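Local coordinates for biliverdin reductase (Synechocystis sp., PDB 5B3V), which probably reduces the linear tetrapyrrole biliverdin with NADPH as hydride donor, as a Rossmann-type oxidoreductase, at residues 130-135 with 188-193; 104-109 with 181-186. All coordinates share one frame; numbering follows the deposited sequence.

Contact 1 of 2, residues 130-135 with 188-193; sequences VEHIEL and RISRFT. With BLA (biliverdine IX alpha), chain G.
Glu134 OE2 is gripped from two sides of its carboxylate. Ser190 OG donates to it over 2.6 Å on the anti lone pair, away from the other oxygen. His132 ND1 reaches the syn lone pair over 2.9 Å, with the oxygen close to the imidazole plane. These two bonds fix the turn of the carboxylate; the far nitrogen of the imidazole, His132 NE2, is held by Ser311. The acid gets there because CG of Glu134 stands between the backbone N and the carbonyl carbon (chi1 78°) and the chain then bends at chi2. Glu134 CB itself lies over one face of the Arg191 guanidinium, 3.5 Å from Arg191 NH1. The guanidinium in turn meets one biliverdin propionate edge-on: Arg191 NH1 donates to BLA O2D over 2.7 Å, nearly straight at 171°, and Arg191 NH2 to BLA O1D. Arg188 NH1 takes the second propionate at BLA O1A, 2.8 Å away. Leu135 CD2 closes against Ser190 OG. The 3-10 turn following strand 128-131 thus packs on helix 186-196, whose other sides touch helix 308-324 through Ile189 and strands 153-163 and 233-241 through Phe192.

Contact 2 of 2, residues 104-109 with 181-186; sequences EYPLAL and PLVAAL. With NAP (NADP nicotinamide-adenine-dinucleotide phosphate), chain E.
Tyr105 offers one face of its ring to the nicotinamide of NADP, with NAP C6N 3.8 Å above the ring centre and Tyr105 CE2 3.4 Å from NAP C5N; the nicotinamide is tilted steeply rather than stacked flat. On the opposite side, displaced from the centre, comes the His132 ring, the two planes about 20° apart. At the tyrosine edge, in plane, lies Ala184 O, 3.5 Å from Tyr105 CE1, and Leu186 CB approaches Tyr105 CD1 obliquely at 4.0 Å. The hydroxyl is hydrogen-bonded to Ser187 and to a biliverdin propionate. A cis peptide links Tyr105 to Pro106, whose CB sits 3.4 Å from Val183 O. Farther along, Leu109 CD2 meets Val183 CG1 at 3.8 Å, the two side chains crossing at about a right angle; CG1 of Val183 points that way because it stands anti to the backbone N (chi1 166°). Replacing Tyr105 with an alanine would probably strip the nicotinamide of its ring support and leave Ser187 and the propionate without their shared hydroxyl partner. No hydrogen bond joins the two segments, which implies that apolar packing and shape hold this loop to helix 181-184 beside the cofactor.

How the contacts relate
Along the chain the four segments come as 104-109, 130-135, 181-186 and 188-193. Contact 2 closes a loop over the 71 residues between its segments and contact 1 one over 52, and because the segments alternate the two closures cross rather than nest. Each ties a turn at the end of a parallel Rossmann strand, 100-104 or 128-131, to one of two consecutive helices, 181-184 and 186-196, that flank the mixed sheet. They also touch directly, His132 CE1 lying 3.5 Å from Leu186 CD2. Between them NADP and biliverdin meet: NAP C4N is 3.5 Å from the biliverdin bridge carbon BLA CHA, consistent with hydride transfer.

Contact 1 of 2, residues 130-135 with 188-193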
ATOM      1  N   VAL A 130       6.992   3.082  -5.104  1.00 21.31           N
ATOM      2  CA  VAL A 130       5.849   2.885  -4.221  1.00 21.34           C
ATOM      3  C   VAL A 130       6.132   1.677  -3.342  1.00 21.80           C
ATOM      4  O   VAL A 130       6.465   0.595  -3.842  1.00 22.15           O
ATOM      5  CB  VAL A 130       4.543   2.699  -5.011  1.00 21.02           C
ATOM      6  CG1 VAL A 130       3.380   2.454  -4.054  1.00 21.00           C
ATOM      7  CG2 VAL A 130       4.273   3.917  -5.877  1.00 20.73           C
ATOM      8  N   GLU A 131       6.014   1.866  -2.033  1.00 21.77           N
ATOM      9  CA  GLU A 131       6.211   0.774  -1.095  1.00 22.55           C
ATOM     10  C   GLU A 131       5.041  -0.201  -1.170  1.00 22.29           C
ATOM     11  O   GLU A 131       3.881   0.202  -1.294  1.00 21.74           O
ATOM     12  CB  GLU A 131       6.373   1.329   0.322  1.00 23.28           C
ATOM     13  CG  GLU A 131       6.012   0.378   1.459  1.00 23.83           C
ATOM     14  CD  GLU A 131       4.520   0.337   1.740  1.00 23.94           C
ATOM     15  OE1 GLU A 131       3.896   1.415   1.799  1.00 23.84           O
ATOM     16  OE2 GLU A 131       3.973  -0.774   1.881  1.00 23.35           O
ATOM     17  N   HIS A 132       5.354  -1.502  -1.085  1.00 22.50           N
ATOM     18  CA  HIS A 132       4.340  -2.562  -1.073  1.00 22.42           C
ATOM     19  C   HIS A 132       4.805  -3.647  -0.101  1.00 23.33           C
ATOM     20  O   HIS A 132       5.358  -4.674  -0.501  1.00 23.73           O
ATOM     21  CB  HIS A 132       4.097  -3.124  -2.470  1.00 22.30           C
ATOM     22  CG  HIS A 132       3.278  -2.228  -3.345  1.00 21.97           C
ATOM     23  ND1 HIS A 132       1.901  -2.304  -3.404  1.00 20.89           N
ATOM     24  CD2 HIS A 132       3.638  -1.235  -4.192  1.00 21.30           C
ATOM     25  CE1 HIS A 132       1.450  -1.397  -4.251  1.00 20.71           C
ATOM     26  NE2 HIS A 132       2.483  -0.735  -4.742  1.00 21.15           N
ATOM     27  N   ILE A 133       4.558  -3.415   1.192  1.00 23.68           N
ATOM     28  CA  ILE A 133       4.994  -4.343   2.230  1.00 24.95           C
ATOM     29  C   ILE A 133       4.172  -5.622   2.273  1.00 25.02           C
ATOM     30  O   ILE A 133       4.600  -6.594   2.906  1.00 25.80           O
ATOM     31  CB  ILE A 133       4.970  -3.674   3.620  1.00 26.48           C
ATOM     32  CG1 ILE A 133       3.577  -3.128   3.944  1.00 27.19           C
ATOM     33  CG2 ILE A 133       6.020  -2.576   3.703  1.00 26.75           C
ATOM     34  CD1 ILE A 133       3.476  -2.490   5.318  1.00 29.18           C
ATOM     35  N   GLU A 134       3.003  -5.654   1.627  1.00 24.62           N
ATOM     36  CA  GLU A 134       2.263  -6.907   1.527  1.00 25.04           C
ATOM     37  C   GLU A 134       3.005  -7.936   0.688  1.00 24.82           C
ATOM     38  O   GLU A 134       2.750  -9.136   0.832  1.00 24.87           O
ATOM     39  CB  GLU A 134       0.869  -6.679   0.937  1.00 25.22           C
ATOM     40  CG  GLU A 134       0.819  -6.484  -0.573  1.00 23.76           C
ATOM     41  CD  GLU A 134       1.177  -5.074  -1.001  1.00 23.10           C
ATOM     42  OE1 GLU A 134       1.698  -4.305  -0.166  1.00 23.09           O
ATOM     43  OE2 GLU A 134       0.920  -4.729  -2.172  1.00 23.80           O
ATOM     44  N   LEU A 135       3.912  -7.495  -0.186  1.00 24.22           N
ATOM     45  CA  LEU A 135       4.699  -8.414  -0.994  1.00 24.85           C
ATOM     46  C   LEU A 135       5.944  -8.915  -0.276  1.00 25.39           C
ATOM     47  O   LEU A 135       6.628  -9.795  -0.807  1.00 26.16           O
ATOM     48  CB  LEU A 135       5.110  -7.755  -2.313  1.00 24.35           C
ATOM     49  CG  LEU A 135       3.999  -7.384  -3.293  1.00 24.13           C
ATOM     50  CD1 LEU A 135       4.601  -6.926  -4.610  1.00 24.34           C
ATOM     51  CD2 LEU A 135       3.049  -8.552  -3.510  1.00 23.99           C
ATOM     52  N   ARG A 188      -4.709  -5.394  -1.464  1.00 20.22           N
ATOM     53  CA  ARG A 188      -5.596  -6.516  -1.751  1.00 19.91           C
ATOM     54  C   ARG A 188      -5.467  -6.950  -3.207  1.00 20.15           C
ATOM     55  O   ARG A 188      -5.240  -8.131  -3.498  1.00 20.05           O
ATOM     56  CB  ARG A 188      -7.047  -6.138  -1.442  1.00 19.69           C
ATOM     57  CG  ARG A 188      -7.262  -5.433  -0.115  1.00 20.74           C
ATOM     58  CD  ARG A 188      -6.717  -6.227   1.055  1.00 21.71           C
ATOM     59  NE  ARG A 188      -7.003  -5.562   2.321  1.00 23.08           N
ATOM     60  CZ  ARG A 188      -6.283  -4.558   2.812  1.00 24.66           C
ATOM     61  NH1 ARG A 188      -5.236  -4.101   2.138  1.00 24.41           N
ATOM     62  NH2 ARG A 188      -6.612  -4.007   3.971  1.00 27.53           N
ATOM     63  N   ILE A 189      -5.611  -6.002  -4.135  1.00 18.93           N
ATOM     64  CA  ILE A 189      -5.508  -6.321  -5.555  1.00 19.26           C
ATOM     65  C   ILE A 189      -4.066  -6.652  -5.924  1.00 20.11           C
ATOM     66  O   ILE A 189      -3.801  -7.627  -6.637  1.00 19.89           O
ATOM     67  CB  ILE A 189      -6.058  -5.157  -6.397  1.00 18.97           C
ATOM     68  CG1 ILE A 189      -7.572  -5.041  -6.220  1.00 18.92           C
ATOM     69  CG2 ILE A 189      -5.699  -5.326  -7.865  1.00 18.96           C
ATOM     70  CD1 ILE A 189      -8.139  -3.768  -6.784  1.00 18.03           C
ATOM     71  N   SER A 190      -3.118  -5.849  -5.434  1.00 19.71           N
ATOM     72  CA  SER A 190      -1.693  -6.002  -5.716  1.00 19.88           C
ATOM     73  C   SER A 190      -1.220  -7.440  -5.563  1.00 21.29           C
ATOM     74  O   SER A 190      -0.454  -7.941  -6.395  1.00 20.36           O
ATOM     75  CB  SER A 190      -0.881  -5.094  -4.788  1.00 20.21           C
ATOM     76  OG  SER A 190       0.433  -5.591  -4.613  1.00 23.36           O
ATOM     77  N   ARG A 191      -1.674  -8.102  -4.495  1.00 20.42           N
ATOM     78  CA  ARG A 191      -1.348  -9.508  -4.280  1.00 20.96           C
ATOM     79  C   ARG A 191      -1.711 -10.354  -5.493  1.00 20.93           C
ATOM     80  O   ARG A 191      -0.905 -11.165  -5.964  1.00 21.24           O
ATOM     81  CB  ARG A 191      -2.077 -10.040  -3.047  1.00 21.06           C
ATOM     82  CG  ARG A 191      -1.552  -9.565  -1.709  1.00 21.78           C
ATOM     83  CD  ARG A 191      -2.388 -10.177  -0.597  1.00 21.56           C
ATOM     84  NE  ARG A 191      -1.681 -10.236   0.676  1.00 23.05           N
ATOM     85  CZ  ARG A 191      -1.669  -9.252   1.567  1.00 23.72           C
ATOM     86  NH1 ARG A 191      -2.332  -8.129   1.323  1.00 24.44           N
ATOM     87  NH2 ARG A 191      -1.003  -9.392   2.703  1.00 25.16           N
ATOM     88  N   PHE A 192      -2.934 -10.189  -6.003  1.00 20.14           N
ATOM     89  CA  PHE A 192      -3.395 -11.025  -7.105  1.00 20.16           C
ATOM     90  C   PHE A 192      -2.625 -10.733  -8.387  1.00 20.44           C
ATOM     91  O   PHE A 192      -2.232 -11.661  -9.103  1.00 20.74           O
ATOM     92  CB  PHE A 192      -4.896 -10.830  -7.320  1.00 19.59           C
ATOM     93  CG  PHE A 192      -5.744 -11.481  -6.269  1.00 19.03           C
ATOM     94  CD1 PHE A 192      -6.074 -12.824  -6.368  1.00 18.69           C
ATOM     95  CD2 PHE A 192      -6.212 -10.758  -5.185  1.00 18.51           C
ATOM     96  CE1 PHE A 192      -6.854 -13.437  -5.406  1.00 18.30           C
ATOM     97  CE2 PHE A 192      -6.994 -11.363  -4.216  1.00 20.50           C
ATOM     98  CZ  PHE A 192      -7.315 -12.706  -4.328  1.00 18.30           C
ATOM     99  N   THR A 193      -2.399  -9.455  -8.695  1.00 20.75           N
ATOM    100  CA  THR A 193      -1.666  -9.112  -9.909  1.00 21.13           C
ATOM    101  C   THR A 193      -0.210  -9.554  -9.830  1.00 20.98           C
ATOM    102  O   THR A 193       0.398  -9.861 -10.863  1.00 21.59           O
ATOM    103  CB  THR A 193      -1.751  -7.609 -10.172  1.00 20.55           C
ATOM    104  OG1 THR A 193      -1.398  -6.893  -8.983  1.00 20.52           O
ATOM    105  CG2 THR A 193      -3.162  -7.222 -10.592  1.00 20.98           C
TER
HETATM  106  CHA BLA G 403      -1.667  -1.783   5.852  1.00 33.61           C
HETATM  107  NA  BLA G 403      -2.332  -0.243   7.810  1.00 37.27           N
HETATM  108  C1A BLA G 403      -2.239  -0.492   6.495  1.00 34.43           C
HETATM  109  C2A BLA G 403      -2.756   0.546   5.827  1.00 32.71           C
HETATM  110  C3A BLA G 403      -3.125   1.452   6.724  1.00 33.92           C
HETATM  111  C4A BLA G 403      -2.881   0.968   7.937  1.00 37.05           C
HETATM  112  CMA BLA G 403      -3.757   2.817   6.420  1.00 31.27           C
HETATM  113  CAA BLA G 403      -2.854   0.746   4.300  1.00 29.37           C
HETATM  114  CBA BLA G 403      -4.273   0.611   3.700  1.00 28.08           C
HETATM  115  CGA BLA G 403      -4.888  -0.781   3.881  1.00 27.41           C
HETATM  116  O1A BLA G 403      -4.317  -1.728   3.294  1.00 25.88           O
HETATM  117  O2A BLA G 403      -5.940  -0.863   4.552  1.00 28.61           O
HETATM  118  CHB BLA G 403      -3.201   1.737   9.236  1.00 40.09           C
HETATM  119  NB  BLA G 403      -2.932  -0.387  10.681  1.00 45.79           N
HETATM  120  C1B BLA G 403      -3.266   0.894  10.522  1.00 44.85           C
HETATM  121  C2B BLA G 403      -3.669   1.373  11.693  1.00 47.24           C
HETATM  122  C3B BLA G 403      -3.592   0.404  12.592  1.00 49.81           C
HETATM  123  C4B BLA G 403      -3.143  -0.691  11.970  1.00 50.05           C
HETATM  124  CMB BLA G 403      -4.138   2.804  11.963  1.00 45.74           C
HETATM  125  OB  BLA G 403      -2.888  -1.942  12.442  1.00 53.55           O
HETATM  126  CAB BLA G 403      -3.934   0.566  13.876  1.00 52.68           C
HETATM  127  CBB BLA G 403      -3.792  -0.630  14.822  1.00 58.48           C
HETATM  128  NC  BLA G 403       0.060  -1.103  10.650  1.00 44.95           N
HETATM  129  C1C BLA G 403      -0.036  -0.430  11.798  1.00 45.46           C
HETATM  130  C2C BLA G 403       0.403  -1.191  12.797  1.00 49.30           C
HETATM  131  C3C BLA G 403       0.792  -2.366  12.270  1.00 50.96           C
HETATM  132  C4C BLA G 403       0.567  -2.292  10.958  1.00 47.27           C
HETATM  133  CMC BLA G 403       0.408  -0.686  14.254  1.00 51.42           C
HETATM  134  OC  BLA G 403      -0.530   0.836  11.851  1.00 45.29           O
HETATM  135  CAC BLA G 403       1.309  -3.483  12.812  1.00 55.73           C
HETATM  136  CBC BLA G 403       1.597  -3.579  14.315  1.00 59.62           C
HETATM  137  CHD BLA G 403       0.878  -3.437   9.982  1.00 47.43           C
HETATM  138  ND  BLA G 403      -0.537  -2.337   8.100  1.00 40.01           N
HETATM  139  C1D BLA G 403       0.293  -3.275   8.565  1.00 41.47           C
HETATM  140  C2D BLA G 403       0.563  -4.116   7.581  1.00 40.11           C
HETATM  141  C3D BLA G 403      -0.073  -3.713   6.492  1.00 38.05           C
HETATM  142  C4D BLA G 403      -0.760  -2.607   6.805  1.00 37.53           C
HETATM  143  CMD BLA G 403       1.469  -5.344   7.680  1.00 40.91           C
HETATM  144  CAD BLA G 403       0.027  -4.477   5.165  1.00 35.10           C
HETATM  145  CBD BLA G 403      -1.277  -5.238   4.972  1.00 36.32           C
HETATM  146  CGD BLA G 403      -1.287  -6.125   3.733  1.00 36.26           C
HETATM  147  O1D BLA G 403      -0.393  -6.995   3.684  1.00 36.82           O
HETATM  148  O2D BLA G 403      -2.231  -5.986   2.924  1.00 34.30           O
HETATM  149  O   HOH W   1       1.834 -10.734   2.552  1.00 24.93           O

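Contact 2 of 2, residues 104-109 with 181-186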
ATOM      1  N   GLU A 104       4.354   5.621   0.244  1.00 22.26           N
ATOM      2  CA  GLU A 104       3.510   4.547   0.732  1.00 22.61           C
ATOM      3  C   GLU A 104       2.287   4.461  -0.171  1.00 21.38           C
ATOM      4  O   GLU A 104       1.750   5.488  -0.595  1.00 20.95           O
ATOM      5  CB  GLU A 104       3.092   4.823   2.175  1.00 23.82           C
ATOM      6  CG  GLU A 104       3.913   4.114   3.240  1.00 27.61           C
ATOM      7  CD  GLU A 104       5.381   4.490   3.210  1.00 29.14           C
ATOM      8  OE1 GLU A 104       5.722   5.608   3.647  1.00 42.95           O
ATOM      9  OE2 GLU A 104       6.199   3.666   2.751  1.00 29.02           O
ATOM     10  N   TYR A 105       1.858   3.244  -0.487  1.00 21.10           N
ATOM     11  CA  TYR A 105       0.751   3.082  -1.431  1.00 20.70           C
ATOM     12  C   TYR A 105      -0.530   3.710  -0.871  1.00 20.01           C
ATOM     13  O   TYR A 105      -0.708   3.771   0.344  1.00 20.62           O
ATOM     14  CB  TYR A 105       0.536   1.600  -1.783  1.00 20.94           C
ATOM     15  CG  TYR A 105       0.015   0.698  -0.676  1.00 21.31           C
ATOM     16  CD1 TYR A 105      -1.312   0.758  -0.261  1.00 22.19           C
ATOM     17  CD2 TYR A 105       0.840  -0.252  -0.088  1.00 22.05           C
ATOM     18  CE1 TYR A 105      -1.790  -0.072   0.732  1.00 22.30           C
ATOM     19  CE2 TYR A 105       0.369  -1.091   0.901  1.00 23.03           C
ATOM     20  CZ  TYR A 105      -0.944  -0.996   1.309  1.00 23.49           C
ATOM     21  OH  TYR A 105      -1.414  -1.828   2.295  1.00 25.16           O
ATOM     22  N   PRO A 106      -1.426   4.183  -1.755  1.00 19.63           N
ATOM     23  CA  PRO A 106      -1.353   4.140  -3.218  1.00 18.45           C
ATOM     24  C   PRO A 106      -0.451   5.211  -3.817  1.00 18.10           C
ATOM     25  O   PRO A 106      -0.204   6.240  -3.186  1.00 18.24           O
ATOM     26  CB  PRO A 106      -2.804   4.371  -3.635  1.00 18.37           C
ATOM     27  CG  PRO A 106      -3.326   5.277  -2.580  1.00 18.02           C
ATOM     28  CD  PRO A 106      -2.673   4.821  -1.298  1.00 19.52           C
ATOM     29  N   LEU A 107       0.044   4.944  -5.027  1.00 18.49           N
ATOM     30  CA  LEU A 107       0.760   5.952  -5.801  1.00 17.90           C
ATOM     31  C   LEU A 107      -0.058   7.235  -5.901  1.00 18.00           C
ATOM     32  O   LEU A 107       0.405   8.321  -5.532  1.00 17.67           O
ATOM     33  CB  LEU A 107       1.077   5.386  -7.188  1.00 17.90           C
ATOM     34  CG  LEU A 107       1.584   6.303  -8.300  1.00 18.53           C
ATOM     35  CD1 LEU A 107       2.845   7.036  -7.878  1.00 18.88           C
ATOM     36  CD2 LEU A 107       1.827   5.502  -9.573  1.00 19.14           C
ATOM     37  N   ALA A 108      -1.289   7.115  -6.386  1.00 18.42           N
ATOM     38  CA  ALA A 108      -2.224   8.227  -6.445  1.00 17.41           C
ATOM     39  C   ALA A 108      -3.628   7.663  -6.281  1.00 17.56           C
ATOM     40  O   ALA A 108      -3.819   6.447  -6.173  1.00 17.84           O
ATOM     41  CB  ALA A 108      -2.068   9.013  -7.751  1.00 18.09           C
ATOM     42  N   LEU A 109      -4.617   8.553  -6.250  1.00 17.52           N
ATOM     43  CA  LEU A 109      -6.004   8.132  -6.098  1.00 17.55           C
ATOM     44  C   LEU A 109      -6.693   7.852  -7.426  1.00 17.78           C
ATOM     45  O   LEU A 109      -7.819   7.345  -7.424  1.00 18.49           O
ATOM     46  CB  LEU A 109      -6.802   9.184  -5.323  1.00 18.08           C
ATOM     47  CG  LEU A 109      -6.532   9.230  -3.820  1.00 17.63           C
ATOM     48  CD1 LEU A 109      -7.407  10.273  -3.149  1.00 18.64           C
ATOM     49  CD2 LEU A 109      -6.749   7.861  -3.197  1.00 18.36           C
ATOM     50  N   PRO A 181     -12.083   2.912  -1.528  1.00 19.35           N
ATOM     51  CA  PRO A 181     -11.440   1.983  -0.580  1.00 19.36           C
ATOM     52  C   PRO A 181     -10.502   0.977  -1.225  1.00 17.63           C
ATOM     53  O   PRO A 181      -9.466   0.651  -0.633  1.00 20.44           O
ATOM     54  CB  PRO A 181     -12.639   1.297   0.087  1.00 19.54           C
ATOM     55  CG  PRO A 181     -13.729   2.314   0.007  1.00 19.46           C
ATOM     56  CD  PRO A 181     -13.537   3.005  -1.311  1.00 22.09           C
ATOM     57  N   LEU A 182     -10.826   0.468  -2.416  1.00 18.76           N
ATOM     58  CA  LEU A 182      -9.926  -0.476  -3.070  1.00 18.11           C
ATOM     59  C   LEU A 182      -8.727   0.209  -3.711  1.00 17.90           C
ATOM     60  O   LEU A 182      -7.716  -0.454  -3.965  1.00 17.50           O
ATOM     61  CB  LEU A 182     -10.673  -1.306  -4.116  1.00 17.84           C
ATOM     62  CG  LEU A 182     -11.779  -2.213  -3.572  1.00 17.88           C
ATOM     63  CD1 LEU A 182     -12.402  -3.043  -4.684  1.00 17.95           C
ATOM     64  CD2 LEU A 182     -11.241  -3.108  -2.463  1.00 17.35           C
ATOM     65  N   VAL A 183      -8.816   1.512  -3.984  1.00 18.32           N
ATOM     66  CA  VAL A 183      -7.629   2.269  -4.365  1.00 17.99           C
ATOM     67  C   VAL A 183      -6.728   2.472  -3.155  1.00 17.84           C
ATOM     68  O   VAL A 183      -5.502   2.332  -3.238  1.00 17.36           O
ATOM     69  CB  VAL A 183      -8.032   3.612  -4.999  1.00 18.23           C
ATOM     70  CG1 VAL A 183      -6.832   4.547  -5.095  1.00 17.44           C
ATOM     71  CG2 VAL A 183      -8.645   3.382  -6.369  1.00 18.22           C
ATOM     72  N   ALA A 184      -7.330   2.790  -2.006  1.00 18.54           N
ATOM     73  CA  ALA A 184      -6.558   3.015  -0.790  1.00 18.17           C
ATOM     74  C   ALA A 184      -5.996   1.709  -0.243  1.00 19.22           C
ATOM     75  O   ALA A 184      -4.832   1.655   0.172  1.00 19.35           O
ATOM     76  CB  ALA A 184      -7.429   3.713   0.253  1.00 18.40           C
ATOM     77  N   ALA A 185      -6.795   0.645  -0.242  1.00 18.46           N
ATOM     78  CA  ALA A 185      -6.328  -0.677   0.182  1.00 19.46           C
ATOM     79  C   ALA A 185      -5.804  -1.463  -1.021  1.00 19.08           C
ATOM     80  O   ALA A 185      -6.219  -2.587  -1.311  1.00 19.26           O
ATOM     81  CB  ALA A 185      -7.444  -1.430   0.899  1.00 20.04           C
ATOM     82  N   LEU A 186      -4.850  -0.832  -1.710  1.00 19.43           N
ATOM     83  CA  LEU A 186      -4.295  -1.365  -2.949  1.00 18.78           C
ATOM     84  C   LEU A 186      -3.650  -2.733  -2.764  1.00 19.48           C
ATOM     85  O   LEU A 186      -3.558  -3.500  -3.729  1.00 19.38           O
ATOM     86  CB  LEU A 186      -3.274  -0.366  -3.500  1.00 19.09           C
ATOM     87  CG  LEU A 186      -2.937  -0.363  -4.990  1.00 17.96           C
ATOM     88  CD1 LEU A 186      -3.984   0.440  -5.735  1.00 17.72           C
ATOM     89  CD2 LEU A 186      -1.553   0.222  -5.222  1.00 18.29           C
TER
HETATM   90  PA  NAP E 401      -1.503   7.617  10.116  1.00 25.14           P
HETATM   91  O1A NAP E 401      -0.752   6.913  11.176  1.00 26.98           O
HETATM   92  O2A NAP E 401      -2.871   8.096  10.395  1.00 26.97           O
HETATM   93  O5B NAP E 401      -0.614   8.892   9.675  1.00 27.68           O
HETATM   94  C5B NAP E 401      -1.036   9.978   8.847  1.00 24.96           C
HETATM   95  C4B NAP E 401      -0.208  11.270   9.089  1.00 24.86           C
HETATM   96  O4B NAP E 401      -1.541  11.795   8.743  1.00 24.83           O
HETATM   97  C3B NAP E 401      -0.077  12.270  10.278  1.00 25.44           C
HETATM   98  O3B NAP E 401       0.814  13.334   9.929  1.00 29.61           O
HETATM   99  C2B NAP E 401      -1.510  12.692  10.283  1.00 25.52           C
HETATM  100  O2B NAP E 401      -1.881  13.826  11.123  1.00 26.31           O
HETATM  101  C1B NAP E 401      -1.448  13.190   8.837  1.00 24.89           C
HETATM  102  N9A NAP E 401      -2.771  13.709   8.481  1.00 25.04           N
HETATM  103  C8A NAP E 401      -3.920  13.272   8.988  1.00 25.30           C
HETATM  104  N7A NAP E 401      -4.896  14.009   8.467  1.00 25.28           N
HETATM  105  C5A NAP E 401      -4.349  14.919   7.662  1.00 25.50           C
HETATM  106  C6A NAP E 401      -4.907  15.875   6.918  1.00 25.28           C
HETATM  107  N6A NAP E 401      -6.233  15.957   6.972  1.00 26.01           N
HETATM  108  N1A NAP E 401      -4.176  16.706   6.160  1.00 24.79           N
HETATM  109  C2A NAP E 401      -2.786  16.553   6.158  1.00 24.02           C
HETATM  110  N3A NAP E 401      -2.225  15.539   6.949  1.00 23.68           N
HETATM  111  C4A NAP E 401      -3.025  14.760   7.700  1.00 24.63           C
HETATM  112  O3  NAP E 401      -1.619   6.628   8.837  1.00 26.08           O
HETATM  113  PN  NAP E 401      -0.540   5.618   8.179  1.00 26.02           P
HETATM  114  O1N NAP E 401      -1.092   4.250   8.242  1.00 28.53           O
HETATM  115  O2N NAP E 401       0.787   5.911   8.761  1.00 27.06           O
HETATM  116  O5D NAP E 401      -0.517   6.070   6.632  1.00 24.94           O
HETATM  117  C5D NAP E 401       0.392   6.869   5.880  1.00 23.77           C
HETATM  118  C4D NAP E 401       0.079   6.627   4.373  1.00 23.48           C
HETATM  119  O4D NAP E 401       0.366   5.237   4.841  1.00 27.62           O
HETATM  120  C3D NAP E 401      -1.140   6.090   3.571  1.00 22.47           C
HETATM  121  O3D NAP E 401      -0.805   6.025   2.184  1.00 22.30           O
HETATM  122  C2D NAP E 401      -1.225   4.728   4.148  1.00 24.37           C
HETATM  123  O2D NAP E 401      -2.160   3.931   3.412  1.00 24.52           O
HETATM  124  C1D NAP E 401       0.161   4.366   3.737  1.00 24.61           C
HETATM  125  N1N NAP E 401       0.446   2.987   4.180  1.00 26.47           N
HETATM  126  C2N NAP E 401       0.427   2.703   5.545  1.00 28.09           C
HETATM  127  C3N NAP E 401       0.692   1.415   5.986  1.00 30.36           C
HETATM  128  C7N NAP E 401       0.689   1.141   7.345  1.00 32.68           C
HETATM  129  O7N NAP E 401       0.351   1.985   8.169  1.00 32.86           O
HETATM  130  N7N NAP E 401       1.039  -0.094   7.661  1.00 34.73           N
HETATM  131  C4N NAP E 401       1.008   0.407   5.083  1.00 29.36           C
HETATM  132  C5N NAP E 401       1.024   0.683   3.722  1.00 26.75           C
HETATM  133  C6N NAP E 401       0.750   1.969   3.268  1.00 25.38           C
HETATM  134  P2B NAP E 401      -1.888  13.931  12.714  1.00 26.01           P
HETATM  135  O1X NAP E 401      -3.129  14.681  12.946  1.00 26.37           O
HETATM  136  O2X NAP E 401      -1.880  12.537  13.178  1.00 27.12           O
HETATM  137  O3X NAP E 401      -0.644  14.680  13.005  1.00 29.91           O